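Local coordinates for protein aerobactin synthase IucC (Klebsiella pneumoniae, PDB 6CN7) that probably catalyses the ATP-dependent coupling of a second N-acetyl-N-hydroxylysine to N-citryl-N-acetyl-N-hydroxylysine, yielding the siderophore aerobactin, at residues P409-L414 with H480-G485; V405-L410 with A514-Y519; R450-A455 with A531-F536; S301-Q306 with Y417-I422; I368-L373 with V488-F493. The protein carries 5 engineered substitutions. All coordinates share one frame; numbering follows the deposited sequence.

Contact 1 of 5, residues P409-L414 with H480-G485; sequences PLYHLL and HDLQTG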
# COMPACT_ATOMS: atom_id res chain seq x y z
N PRO A 409 13.53 6.27 -41.48
CA PRO A 409 12.63 7.35 -41.04
C PRO A 409 13.19 8.14 -39.87
O PRO A 409 13.10 9.38 -39.86
CB PRO A 409 11.34 6.61 -40.65
CG PRO A 409 11.44 5.28 -41.29
CD PRO A 409 12.89 4.95 -41.40
N LEU A 410 13.76 7.46 -38.87
CA LEU A 410 14.26 8.16 -37.69
C LEU A 410 15.47 9.03 -38.03
O LEU A 410 15.58 10.16 -37.54
CB LEU A 410 14.63 7.15 -36.61
CG LEU A 410 13.45 6.34 -36.04
CD1 LEU A 410 13.96 5.25 -35.11
CD2 LEU A 410 12.47 7.24 -35.32
N TYR A 411 16.38 8.53 -38.87
CA TYR A 411 17.55 9.32 -39.23
C TYR A 411 17.17 10.47 -40.14
O TYR A 411 17.72 11.57 -40.03
CB TYR A 411 18.59 8.42 -39.90
CG TYR A 411 19.92 9.08 -40.13
CD1 TYR A 411 20.64 9.62 -39.07
CD2 TYR A 411 20.48 9.16 -41.40
CE1 TYR A 411 21.87 10.22 -39.28
CE2 TYR A 411 21.70 9.76 -41.62
CZ TYR A 411 22.39 10.29 -40.55
OH TYR A 411 23.62 10.89 -40.75
N HIS A 412 16.22 10.25 -41.05
CA HIS A 412 15.75 11.32 -41.93
C HIS A 412 15.04 12.41 -41.13
O HIS A 412 15.29 13.60 -41.33
CB HIS A 412 14.82 10.74 -43.00
CG HIS A 412 14.21 11.78 -43.89
ND1 HIS A 412 14.94 12.51 -44.80
CD2 HIS A 412 12.93 12.20 -44.02
CE1 HIS A 412 14.15 13.34 -45.45
NE2 HIS A 412 12.92 13.17 -45.00
N LEU A 413 14.16 12.01 -40.21
CA LEU A 413 13.51 12.99 -39.34
C LEU A 413 14.54 13.87 -38.65
O LEU A 413 14.36 15.09 -38.54
CB LEU A 413 12.64 12.27 -38.31
CG LEU A 413 11.84 13.14 -37.34
CD1 LEU A 413 10.85 14.02 -38.08
CD2 LEU A 413 11.12 12.27 -36.32
N LEU A 414 15.64 13.27 -38.18
CA LEU A 414 16.67 14.03 -37.47
C LEU A 414 17.40 14.99 -38.40
O LEU A 414 17.52 16.19 -38.11
CB LEU A 414 17.65 13.08 -36.80
CG LEU A 414 18.91 13.71 -36.20
CD1 LEU A 414 18.55 14.72 -35.12
CD2 LEU A 414 19.84 12.64 -35.64
N HIS A 480 23.32 10.47 -30.01
CA HIS A 480 23.23 9.38 -29.04
C HIS A 480 21.81 8.84 -28.94
O HIS A 480 21.61 7.63 -28.78
CB HIS A 480 23.73 9.85 -27.68
CG HIS A 480 25.19 10.17 -27.66
ND1 HIS A 480 26.16 9.20 -27.58
CD2 HIS A 480 25.85 11.35 -27.72
CE1 HIS A 480 27.35 9.76 -27.60
NE2 HIS A 480 27.19 11.07 -27.68
N ASP A 481 20.81 9.71 -29.03
CA ASP A 481 19.43 9.25 -29.06
C ASP A 481 19.23 8.17 -30.11
O ASP A 481 18.32 7.34 -29.99
CB ASP A 481 18.48 10.43 -29.32
CG ASP A 481 17.66 10.82 -28.09
OD1 ASP A 481 17.85 10.20 -27.03
OD2 ASP A 481 16.83 11.75 -28.20
N LEU A 482 20.07 8.16 -31.15
CA LEU A 482 20.01 7.16 -32.20
C LEU A 482 21.15 6.15 -32.13
O LEU A 482 20.93 4.96 -32.38
CB LEU A 482 20.03 7.83 -33.58
CG LEU A 482 19.83 6.91 -34.78
CD1 LEU A 482 18.52 6.12 -34.67
CD2 LEU A 482 19.85 7.71 -36.07
N GLN A 483 22.37 6.58 -31.80
CA GLN A 483 23.47 5.64 -31.62
C GLN A 483 23.29 4.85 -30.33
O GLN A 483 23.12 3.63 -30.35
CB GLN A 483 24.81 6.38 -31.60
CG GLN A 483 25.40 6.65 -32.96
CD GLN A 483 26.78 7.27 -32.87
OE1 GLN A 483 27.13 7.88 -31.87
NE2 GLN A 483 27.57 7.10 -33.92
N THR A 484 23.34 5.54 -29.19
CA THR A 484 23.17 4.86 -27.91
C THR A 484 21.75 4.33 -27.75
O THR A 484 21.55 3.22 -27.25
CB THR A 484 23.51 5.82 -26.77
OG1 THR A 484 24.83 6.36 -26.97
CG2 THR A 484 23.47 5.10 -25.43
N GLY A 485 20.76 5.10 -28.20
CA GLY A 485 19.38 4.74 -27.93
C GLY A 485 18.89 3.56 -28.75
O GLY A 485 18.17 2.70 -28.24
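Tyr-411 and Leu-482 meet across two helices whose backbones come closest here, with the CA of Tyr-411 7.8 Å from the CA of Leu-482. The contact is wholly apolar and rests on one leucine. Leu-482 reaches out with CG trans to its backbone N (chi1 -174°), which brings the CD2 methyl obliquely to the tyrosine ring, 3.6 Å from Tyr-411 CD1. Leu-482 CD2 also lies 4.1 Å from Tyr-411 CB, so it meets the root of the ring rather than its hydroxyl end, and the two side chains are nearly perpendicular. Through its other branch, Leu-482 CD1 is 4.5 Å from Leu-410 CB, a longer contact. The Tyr-411 hydroxyl is engaged elsewhere, in a hydrogen bond to the backbone O of Phe-533. Behind Leu-482 the helix widens into a pi-type turn, in which Gly-485 N donates to His-480 O (2.7 Å), five residues back. The pair thus joins helix 395-417 to helix 475-499. Around it, Leu-413 packs on strand 419-421, Pro-409 and His-412 lie on helix 312-317, and the Tyr-411 ring also touches Leu-516 and Tyr-519 of helix 505-521.

Contact 2 of 5, residues V405-L410 with A514-Y519; sequences VVVVPL and AVLSDY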
# COMPACT_ATOMS: atom_id res chain seq x y z
N VAL A 405 12.78 0.14 -42.78
CA VAL A 405 11.52 0.42 -42.11
C VAL A 405 11.74 1.24 -40.83
O VAL A 405 10.93 2.10 -40.49
CB VAL A 405 10.79 -0.90 -41.81
CG1 VAL A 405 9.67 -0.69 -40.78
CG2 VAL A 405 10.22 -1.48 -43.10
N VAL A 406 12.84 0.98 -40.12
CA VAL A 406 13.05 1.52 -38.78
C VAL A 406 14.03 2.70 -38.80
O VAL A 406 13.70 3.79 -38.32
CB VAL A 406 13.54 0.41 -37.83
CG1 VAL A 406 13.84 0.97 -36.44
CG2 VAL A 406 12.52 -0.71 -37.74
N VAL A 407 15.22 2.50 -39.35
CA VAL A 407 16.30 3.46 -39.13
C VAL A 407 16.18 4.64 -40.07
O VAL A 407 16.38 5.79 -39.67
CB VAL A 407 17.66 2.75 -39.28
CG1 VAL A 407 18.81 3.73 -39.03
CG2 VAL A 407 17.75 1.56 -38.33
N VAL A 408 15.84 4.40 -41.34
CA VAL A 408 15.75 5.49 -42.31
C VAL A 408 14.78 6.57 -41.85
O VAL A 408 15.18 7.75 -41.82
CB VAL A 408 15.39 4.93 -43.70
CG1 VAL A 408 15.20 6.07 -44.70
CG2 VAL A 408 16.47 3.97 -44.18
N PRO A 409 13.53 6.27 -41.48
CA PRO A 409 12.63 7.35 -41.04
C PRO A 409 13.19 8.14 -39.87
O PRO A 409 13.10 9.38 -39.86
CB PRO A 409 11.34 6.61 -40.65
CG PRO A 409 11.44 5.28 -41.29
CD PRO A 409 12.89 4.95 -41.40
N LEU A 410 13.76 7.46 -38.87
CA LEU A 410 14.26 8.16 -37.69
C LEU A 410 15.47 9.03 -38.03
O LEU A 410 15.58 10.16 -37.54
CB LEU A 410 14.63 7.15 -36.61
CG LEU A 410 13.45 6.34 -36.04
CD1 LEU A 410 13.96 5.25 -35.11
CD2 LEU A 410 12.47 7.24 -35.32
N ALA A 514 24.94 0.15 -45.61
CA ALA A 514 24.52 0.26 -47.01
C ALA A 514 23.15 0.91 -47.13
O ALA A 514 22.94 1.75 -48.01
CB ALA A 514 24.51 -1.13 -47.66
N VAL A 515 22.21 0.54 -46.25
CA VAL A 515 20.91 1.20 -46.24
C VAL A 515 21.07 2.68 -45.93
O VAL A 515 20.38 3.53 -46.51
CB VAL A 515 19.98 0.51 -45.23
CG1 VAL A 515 18.70 1.32 -45.02
CG2 VAL A 515 19.63 -0.89 -45.71
N LEU A 516 22.00 3.02 -45.03
CA LEU A 516 22.24 4.43 -44.71
C LEU A 516 23.03 5.13 -45.81
O LEU A 516 22.80 6.32 -46.06
CB LEU A 516 22.98 4.54 -43.38
CG LEU A 516 22.21 4.13 -42.12
CD1 LEU A 516 23.15 3.99 -40.94
CD2 LEU A 516 21.11 5.14 -41.80
N SER A 517 23.95 4.42 -46.47
CA SER A 517 24.68 5.02 -47.58
C SER A 517 23.76 5.27 -48.76
O SER A 517 23.73 6.38 -49.31
CB SER A 517 25.84 4.11 -47.99
OG SER A 517 26.88 4.14 -47.03
N ASP A 518 23.00 4.26 -49.18
CA ASP A 518 22.03 4.44 -50.25
C ASP A 518 21.10 5.61 -49.93
O ASP A 518 20.85 6.47 -50.78
CB ASP A 518 21.23 3.16 -50.47
CG ASP A 518 22.08 2.02 -51.01
OD1 ASP A 518 23.26 2.26 -51.32
OD2 ASP A 518 21.55 0.89 -51.12
N TYR A 519 20.59 5.65 -48.70
CA TYR A 519 19.66 6.71 -48.33
C TYR A 519 20.29 8.09 -48.48
O TYR A 519 19.65 9.02 -48.98
CB TYR A 519 19.18 6.50 -46.89
CG TYR A 519 18.75 7.79 -46.24
CD1 TYR A 519 17.50 8.33 -46.50
CD2 TYR A 519 19.60 8.47 -45.38
CE1 TYR A 519 17.11 9.51 -45.92
CE2 TYR A 519 19.22 9.65 -44.79
CZ TYR A 519 17.98 10.17 -45.06
OH TYR A 519 17.60 11.34 -44.47
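Three apolar pairs make the contact, and Val-408 takes part in two of them. Val-408 CG2 meets Val-515 CG1 at 3.6 Å, the two side chains nearly perpendicular. A chi1 of 176° swings the other methyl away from the backbone N and up to the Tyr-519 ring, where Val-408 CG1 lies 3.7 Å from Tyr-519 CD1 and 4.1 Å from Tyr-519 CE1. The approach to the ring is oblique, with valine and tyrosine antiparallel and side by side. One valine is therefore wedged between two residues one helical turn apart on the partner. The third pair, one residue earlier on the same helix, sets Val-407 CG1 against Leu-516 CD2 at 3.9 Å. These side chains mesh where helix 395-417 packs on helix 505-521; the axes of 405-410 and 514-519 approach to 10.2 Å and run the same general way, at 40° to each other. Val-408 immediately precedes Pro-409, whose N cannot donate to the turn before, and the helix is kinked there. Polar interactions bear on the contact from its border. The Tyr-519 hydroxyl is hydrogen-bonded to ND1 of His-412, so helix 395-417 meets this residue twice, with a valine methyl beside CD1 and CE1 and with the imidazole at the hydroxyl. The same ring meets those of His-523 and Phe-530, while Val-515 also packs on Thr-400, Phe-403 and Arg-404, earlier on helix 395-417.

Contact 3 of 5, residues R450-A455 with A531-F536; sequences RLVKDA and ALFSLF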
# COMPACT_ATOMS: atom_id res chain seq x y z
N ARG A 450 13.44 15.57 -28.46
CA ARG A 450 14.44 16.62 -28.34
C ARG A 450 14.67 17.27 -29.70
O ARG A 450 14.40 16.68 -30.75
CB ARG A 450 15.76 16.06 -27.78
CG ARG A 450 15.67 15.53 -26.35
CD ARG A 450 17.03 15.12 -25.82
NE ARG A 450 16.97 14.56 -24.47
CZ ARG A 450 16.98 15.28 -23.35
NH1 ARG A 450 17.04 16.60 -23.40
NH2 ARG A 450 16.92 14.66 -22.17
N LEU A 451 15.20 18.49 -29.67
CA LEU A 451 15.44 19.28 -30.87
C LEU A 451 16.90 19.72 -30.91
O LEU A 451 17.60 19.73 -29.90
CB LEU A 451 14.53 20.50 -30.93
CG LEU A 451 13.02 20.25 -30.87
CD1 LEU A 451 12.28 21.56 -30.71
CD2 LEU A 451 12.57 19.53 -32.13
N VAL A 452 17.34 20.10 -32.11
CA VAL A 452 18.71 20.55 -32.33
C VAL A 452 18.79 22.05 -32.04
O VAL A 452 17.88 22.81 -32.38
CB VAL A 452 19.16 20.23 -33.77
CG1 VAL A 452 18.39 21.07 -34.79
CG2 VAL A 452 20.66 20.45 -33.92
N LYS A 453 19.89 22.46 -31.42
CA LYS A 453 20.08 23.88 -31.12
C LYS A 453 20.13 24.72 -32.39
O LYS A 453 19.65 25.86 -32.40
CB LYS A 453 21.36 24.08 -30.31
N ASP A 454 20.69 24.17 -33.47
CA ASP A 454 20.73 24.89 -34.73
C ASP A 454 19.32 25.23 -35.20
O ASP A 454 18.36 24.51 -34.90
CB ASP A 454 21.45 24.06 -35.79
CG ASP A 454 22.87 23.71 -35.40
OD1 ASP A 454 23.29 24.10 -34.29
OD2 ASP A 454 23.57 23.06 -36.20
N ALA A 455 19.20 26.32 -35.94
CA ALA A 455 17.91 26.79 -36.44
C ALA A 455 17.73 26.26 -37.86
O ALA A 455 18.28 26.82 -38.82
CB ALA A 455 17.82 28.31 -36.40
N ALA A 531 26.92 15.44 -42.55
CA ALA A 531 28.17 15.70 -41.84
C ALA A 531 27.89 16.14 -40.41
O ALA A 531 28.64 15.81 -39.49
CB ALA A 531 28.98 16.75 -42.58
N LEU A 532 26.81 16.90 -40.21
CA LEU A 532 26.46 17.38 -38.88
C LEU A 532 25.95 16.25 -38.00
O LEU A 532 26.11 16.30 -36.77
CB LEU A 532 25.41 18.49 -38.99
CG LEU A 532 25.00 19.20 -37.71
CD1 LEU A 532 26.17 19.98 -37.12
CD2 LEU A 532 23.83 20.12 -37.98
N PHE A 533 25.34 15.22 -38.59
CA PHE A 533 24.84 14.08 -37.84
C PHE A 533 25.46 12.78 -38.35
O PHE A 533 24.74 11.88 -38.79
CB PHE A 533 23.32 13.97 -37.93
CG PHE A 533 22.58 15.14 -37.35
CD1 PHE A 533 22.58 15.36 -35.98
CD2 PHE A 533 21.87 16.00 -38.16
CE1 PHE A 533 21.89 16.44 -35.44
CE2 PHE A 533 21.18 17.07 -37.63
CZ PHE A 533 21.19 17.29 -36.26
N SER A 534 26.79 12.67 -38.29
CA SER A 534 27.47 11.54 -38.92
C SER A 534 27.39 10.30 -38.05
O SER A 534 27.70 10.35 -36.85
CB SER A 534 28.93 11.89 -39.20
OG SER A 534 29.65 10.74 -39.61
N LEU A 535 26.98 9.19 -38.65
CA LEU A 535 26.95 7.89 -37.99
C LEU A 535 28.17 7.04 -38.33
O LEU A 535 28.21 5.86 -37.96
CB LEU A 535 25.67 7.14 -38.36
CG LEU A 535 24.36 7.81 -37.98
CD1 LEU A 535 23.19 7.09 -38.64
CD2 LEU A 535 24.19 7.83 -36.46
N PHE A 536 29.16 7.61 -39.02
CA PHE A 536 30.32 6.85 -39.48
C PHE A 536 31.63 7.41 -38.95
O PHE A 536 32.69 7.12 -39.52
CB PHE A 536 30.33 6.81 -41.01
CG PHE A 536 29.16 6.08 -41.60
CD1 PHE A 536 27.97 6.75 -41.88
CD2 PHE A 536 29.23 4.73 -41.87
CE1 PHE A 536 26.89 6.08 -42.41
CE2 PHE A 536 28.16 4.05 -42.41
CZ PHE A 536 26.98 4.73 -42.68
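Val-452, at the end of the central strand of a small mixed three-stranded sheet, meets Phe-533, the first residue to leave helical geometry after helix 527-532. The backbones stay well apart, the CA of Val-452 lying 10.5 Å from the CA of Phe-533, and only side chains bridge the gap. In Val-452 a chi1 of 68° tucks CG1 back against the main chain, which leaves CG2 to reach forward. That methyl sits at the edge of the phenyl ring, near its plane, with Val-452 CG2 4.0 Å from Phe-533 CZ, so the ring presents its far end and not a face. The body of the ring lies among helices, against Ala-475 and Ile-479 of helix 475-499 and Leu-414 and Cys-415 of helix 395-417. Nearer the surface, Asp-454 and Leu-532 extend toward one another. The carboxylate oxygen Asp-454 OD2 stands 3.4 Å from Leu-532 CD2 and 4.1 Å from Leu-532 CD1, a van der Waals contact of an oxygen against the CD2 methyl, with CD1 farther off, that gives the oxygen no polar partner. Behind Val-452, its backbone O accepts a hydrogen bond from NH2 of Arg-472, which belongs to the third strand of the sheet. Past Phe-533 the chain is turned by its own serine: Ser-534 OG accepts from Phe-536 N at 3.2 Å, with a nearly straight N-H...O angle of 163°. A side-chain oxygen taking the backbone N-H two residues on is the hallmark of an ST turn, here set directly after a helix end.

Contact 4 of 5, residues S301-Q306 with Y417-I422; sequences SRWLQQ and YGVALI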
# COMPACT_ATOMS: atom_id res chain seq x y z
N SER A 301 2.05 15.56 -31.45
CA SER A 301 1.62 14.47 -32.33
C SER A 301 1.02 15.03 -33.62
O SER A 301 1.34 14.56 -34.72
CB SER A 301 0.61 13.58 -31.61
OG SER A 301 1.15 13.06 -30.41
N ARG A 302 0.13 16.02 -33.49
CA ARG A 302 -0.50 16.60 -34.67
C ARG A 302 0.54 17.15 -35.64
O ARG A 302 0.33 17.11 -36.86
CB ARG A 302 -1.47 17.71 -34.26
N TRP A 303 1.66 17.65 -35.13
CA TRP A 303 2.69 18.21 -36.00
C TRP A 303 3.48 17.10 -36.69
O TRP A 303 3.72 17.16 -37.90
CB TRP A 303 3.63 19.12 -35.20
CG TRP A 303 4.63 19.82 -36.05
CD1 TRP A 303 4.42 20.93 -36.82
CD2 TRP A 303 6.01 19.47 -36.23
NE1 TRP A 303 5.58 21.29 -37.46
CE2 TRP A 303 6.57 20.40 -37.12
CE3 TRP A 303 6.82 18.44 -35.73
CZ2 TRP A 303 7.91 20.35 -37.52
CZ3 TRP A 303 8.15 18.39 -36.12
CH2 TRP A 303 8.67 19.34 -37.01
N LEU A 304 3.90 16.08 -35.93
CA LEU A 304 4.65 14.98 -36.53
C LEU A 304 3.80 14.21 -37.53
O LEU A 304 4.32 13.73 -38.55
CB LEU A 304 5.18 14.05 -35.43
CG LEU A 304 6.32 14.60 -34.58
CD1 LEU A 304 6.60 13.66 -33.42
CD2 LEU A 304 7.58 14.81 -35.42
N GLN A 305 2.51 14.06 -37.25
CA GLN A 305 1.62 13.40 -38.21
C GLN A 305 1.61 14.15 -39.53
O GLN A 305 1.64 13.53 -40.60
CB GLN A 305 0.21 13.29 -37.62
CG GLN A 305 0.10 12.26 -36.51
CD GLN A 305 -1.24 12.29 -35.80
OE1 GLN A 305 -1.87 13.35 -35.68
NE2 GLN A 305 -1.69 11.13 -35.33
N GLN A 306 1.57 15.48 -39.48
CA GLN A 306 1.61 16.27 -40.71
C GLN A 306 2.95 16.13 -41.43
O GLN A 306 2.99 16.14 -42.66
CB GLN A 306 1.34 17.74 -40.40
N TYR A 417 14.71 17.67 -40.15
CA TYR A 417 13.89 18.50 -39.27
C TYR A 417 14.53 18.76 -37.92
O TYR A 417 13.93 19.44 -37.09
CB TYR A 417 12.52 17.84 -39.08
CG TYR A 417 11.79 17.58 -40.38
CD1 TYR A 417 11.17 18.62 -41.06
CD2 TYR A 417 11.71 16.31 -40.92
CE1 TYR A 417 10.50 18.40 -42.25
CE2 TYR A 417 11.04 16.08 -42.10
CZ TYR A 417 10.44 17.13 -42.76
OH TYR A 417 9.77 16.90 -43.94
N GLY A 418 15.73 18.24 -37.67
CA GLY A 418 16.39 18.48 -36.39
C GLY A 418 15.62 17.94 -35.21
O GLY A 418 15.71 18.51 -34.11
N VAL A 419 14.87 16.86 -35.39
CA VAL A 419 14.02 16.29 -34.36
C VAL A 419 14.54 14.90 -34.02
O VAL A 419 14.80 14.09 -34.91
CB VAL A 419 12.55 16.22 -34.81
CG1 VAL A 419 11.68 15.53 -33.76
CG2 VAL A 419 12.01 17.61 -35.12
N ALA A 420 14.68 14.62 -32.72
CA ALA A 420 15.14 13.32 -32.24
C ALA A 420 14.04 12.64 -31.45
O ALA A 420 13.32 13.29 -30.68
CB ALA A 420 16.39 13.47 -31.37
N LEU A 421 13.90 11.33 -31.65
CA LEU A 421 12.91 10.52 -30.96
C LEU A 421 13.61 9.33 -30.31
O LEU A 421 14.45 8.68 -30.94
CB LEU A 421 11.83 10.02 -31.92
CG LEU A 421 10.98 11.07 -32.64
CD1 LEU A 421 10.09 10.40 -33.67
CD2 LEU A 421 10.16 11.88 -31.66
N ILE A 422 13.27 9.05 -29.05
CA ILE A 422 13.82 7.88 -28.37
C ILE A 422 13.40 6.63 -29.14
O ILE A 422 12.22 6.45 -29.46
CB ILE A 422 13.34 7.83 -26.91
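The hydroxyl of Tyr-417 is hydrogen-bonded to Asp-311 OD2, an oxygen that NE2 of His-412 also holds, and this ties the last turns of helix 395-417 to the chain just after helix 291-310. Beyond this polar clasp, helix 291-310 lies against strand 419-421 through apolar side chains, the axis of 301-306 passing 12.6 Å from that of strand 419-421, at 107°. Trp-303 brings the six-membered part of its indole to the strand: Trp-303 CZ3 is 4.1 Å from Val-419 CG2, and this methyl lies at the ring edge, near its plane. A chi1 of -175° brings the indole's outer edge past Val-419, the two side chains running in opposite senses. Leu-304 sends its two methyls to different residues of the strand. Leu-304 CD2 stands 4.5 Å from Val-419 CG1, and Leu-304 CD1 lies 4.4 Å from Leu-421 CD2. Val-419 and Leu-421 both point to helix 291-310, as alternate residues of a strand do, whereas Ala-420 between them meets Leu-478 and Asp-481 of helix 475-499. The strand is thus sandwiched between two helices, and Gly-418, with positive phi, makes the turn into it from helix 395-417. No hydrogen bond joins the two segments directly. Cohesion here comes from buried hydrocarbon in rather loose van der Waals contact, and directional bonding is left to the border.

Contact 5 of 5, residues I368-L373 with V488-F493; sequences ILMATL and VTVLRF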
# COMPACT_ATOMS: atom_id res chain seq x y z
N ILE A 368 4.20 -6.12 -33.18
CA ILE A 368 5.15 -6.61 -32.20
C ILE A 368 6.05 -5.46 -31.79
O ILE A 368 6.28 -4.52 -32.57
CB ILE A 368 6.00 -7.79 -32.73
CG1 ILE A 368 6.93 -7.33 -33.87
CG2 ILE A 368 5.11 -8.93 -33.20
CD1 ILE A 368 7.97 -8.35 -34.26
N LEU A 369 6.54 -5.51 -30.56
CA LEU A 369 7.62 -4.62 -30.16
C LEU A 369 8.92 -5.11 -30.77
O LEU A 369 9.16 -6.32 -30.89
CB LEU A 369 7.74 -4.57 -28.64
CG LEU A 369 6.52 -4.04 -27.89
CD1 LEU A 369 6.79 -4.02 -26.39
CD2 LEU A 369 6.12 -2.65 -28.38
N MET A 370 9.76 -4.16 -31.19
CA MET A 370 11.03 -4.54 -31.79
C MET A 370 11.89 -5.33 -30.82
O MET A 370 12.72 -6.15 -31.24
CB MET A 370 11.78 -3.30 -32.28
CG MET A 370 13.02 -3.64 -33.08
SD MET A 370 13.63 -2.26 -34.06
CE MET A 370 15.14 -2.97 -34.70
N ALA A 371 11.71 -5.11 -29.51
CA ALA A 371 12.39 -5.92 -28.51
C ALA A 371 12.11 -7.40 -28.70
O ALA A 371 12.89 -8.23 -28.22
CB ALA A 371 11.98 -5.48 -27.11
N THR A 372 11.02 -7.76 -29.37
CA THR A 372 10.74 -9.16 -29.67
C THR A 372 11.90 -9.82 -30.40
O THR A 372 12.15 -11.01 -30.20
CB THR A 372 9.46 -9.27 -30.51
OG1 THR A 372 8.38 -8.61 -29.83
CG2 THR A 372 9.09 -10.72 -30.75
N LEU A 373 12.62 -9.06 -31.22
CA LEU A 373 13.73 -9.60 -31.99
C LEU A 373 14.96 -9.90 -31.14
O LEU A 373 15.95 -10.40 -31.68
CB LEU A 373 14.10 -8.63 -33.12
CG LEU A 373 12.94 -8.20 -34.02
CD1 LEU A 373 13.43 -7.25 -35.08
CD2 LEU A 373 12.25 -9.40 -34.65
N VAL A 488 23.09 0.92 -29.76
CA VAL A 488 23.72 0.28 -28.61
C VAL A 488 22.70 -0.43 -27.74
O VAL A 488 23.02 -1.44 -27.10
CB VAL A 488 24.51 1.32 -27.79
CG1 VAL A 488 25.14 0.68 -26.55
CG2 VAL A 488 25.58 1.98 -28.64
N THR A 489 21.46 0.06 -27.69
CA THR A 489 20.46 -0.47 -26.77
C THR A 489 19.49 -1.44 -27.44
O THR A 489 18.69 -2.07 -26.74
CB THR A 489 19.69 0.68 -26.12
OG1 THR A 489 20.61 1.63 -25.57
CG2 THR A 489 18.78 0.18 -25.00
N VAL A 490 19.55 -1.59 -28.76
CA VAL A 490 18.67 -2.53 -29.46
C VAL A 490 19.48 -3.45 -30.36
O VAL A 490 19.52 -4.67 -30.15
CB VAL A 490 17.58 -1.80 -30.26
CG1 VAL A 490 16.66 -2.79 -30.95
CG2 VAL A 490 16.79 -0.87 -29.36
N LEU A 491 20.12 -2.87 -31.38
CA LEU A 491 20.85 -3.68 -32.35
C LEU A 491 21.96 -4.50 -31.70
O LEU A 491 22.25 -5.61 -32.14
CB LEU A 491 21.43 -2.79 -33.45
CG LEU A 491 20.50 -2.50 -34.63
CD1 LEU A 491 19.11 -2.06 -34.17
CD2 LEU A 491 21.12 -1.44 -35.52
N ARG A 492 22.58 -3.96 -30.64
CA ARG A 492 23.61 -4.72 -29.93
C ARG A 492 23.09 -6.08 -29.48
O ARG A 492 23.85 -7.05 -29.44
CB ARG A 492 24.10 -3.92 -28.72
CG ARG A 492 25.02 -4.70 -27.78
CD ARG A 492 25.85 -3.76 -26.90
NE ARG A 492 25.04 -2.97 -25.96
CZ ARG A 492 24.87 -3.25 -24.68
NH1 ARG A 492 25.43 -4.32 -24.13
NH2 ARG A 492 24.12 -2.46 -23.92
N PHE A 493 21.80 -6.17 -29.17
CA PHE A 493 21.20 -7.40 -28.68
C PHE A 493 20.56 -8.25 -29.77
O PHE A 493 20.15 -9.38 -29.50
CB PHE A 493 20.15 -7.08 -27.61
CG PHE A 493 20.71 -6.39 -26.41
CD1 PHE A 493 21.33 -7.11 -25.40
CD2 PHE A 493 20.62 -5.01 -26.28
CE1 PHE A 493 21.85 -6.48 -24.29
CE2 PHE A 493 21.15 -4.37 -25.17
CZ PHE A 493 21.76 -5.10 -24.18
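Met-370 stretches toward helix 475-499 as a fully extended chain, its chi1 of -172° directing CG away from the backbone N and the remaining torsions also near 180°. CB leaves the backbone pointing at the helix but lies too far back to touch it. Met-370 CG comes to 4.3 Å from Val-490 CG1. Met-370 SD passes 4.4 Å from Val-490 CG1 and also packs against Val-406 of helix 395-417. At the tip, Met-370 CE is shared: it lies 4.1 Å from Val-490 CG1 and 4.1 Å from Leu-491 CD1, and the methionine chain runs at a slant to both. Met-370 stands where strand 366-369, an outer strand of a mixed four-stranded sheet, gives way to a 3-10 segment, and it faces a pi-type turn at 488-491 of the helix. The strand's exit is held by Leu-369 O, which accepts two bonds from one residue, from Thr-372 N at 2.8 Å and from Thr-372 OG1 at 2.6 Å, the latter on a lone pair in the carbonyl plane. Across the contact, Leu-491 continues into Phe-508, Tyr-509 and Leu-512 of helix 505-521. On the helix itself, Arg-492 NE folds back to Val-488 O (2.8 Å), tilted from the guanidinium plane, while Phe-493 CZ sits over one guanidinium face. NH2 of Arg-492 forms a salt bridge with Glu-22, and Trp-59 adds a cation-pi contact to the same guanidinium.

Overall arrangement
Contacts 1, 2, 4 and 5 are buried and apolar; contact 3 is only partly buried and alone sets a carboxylate against a leucine. Contacts 1 and 2 share helix 395-417, presenting successive turns of it to helices 475-499 and 505-521, and contact 5 returns to helix 475-499 farther along. Contacts 3 and 4 meet in one sheet, where strands 449-452 and 419-421 are hydrogen-bonded neighbours. Contact 5 lies nearest the centre of the chain, touching contacts 1 and 2 but standing about 9 Å from contact 3 and 8 Å from contact 4 at the nearest atoms. Polar bonds link the contacts to one another, through side chains such as Tyr-411 and Tyr-519 and through backbone, while none crosses a contact.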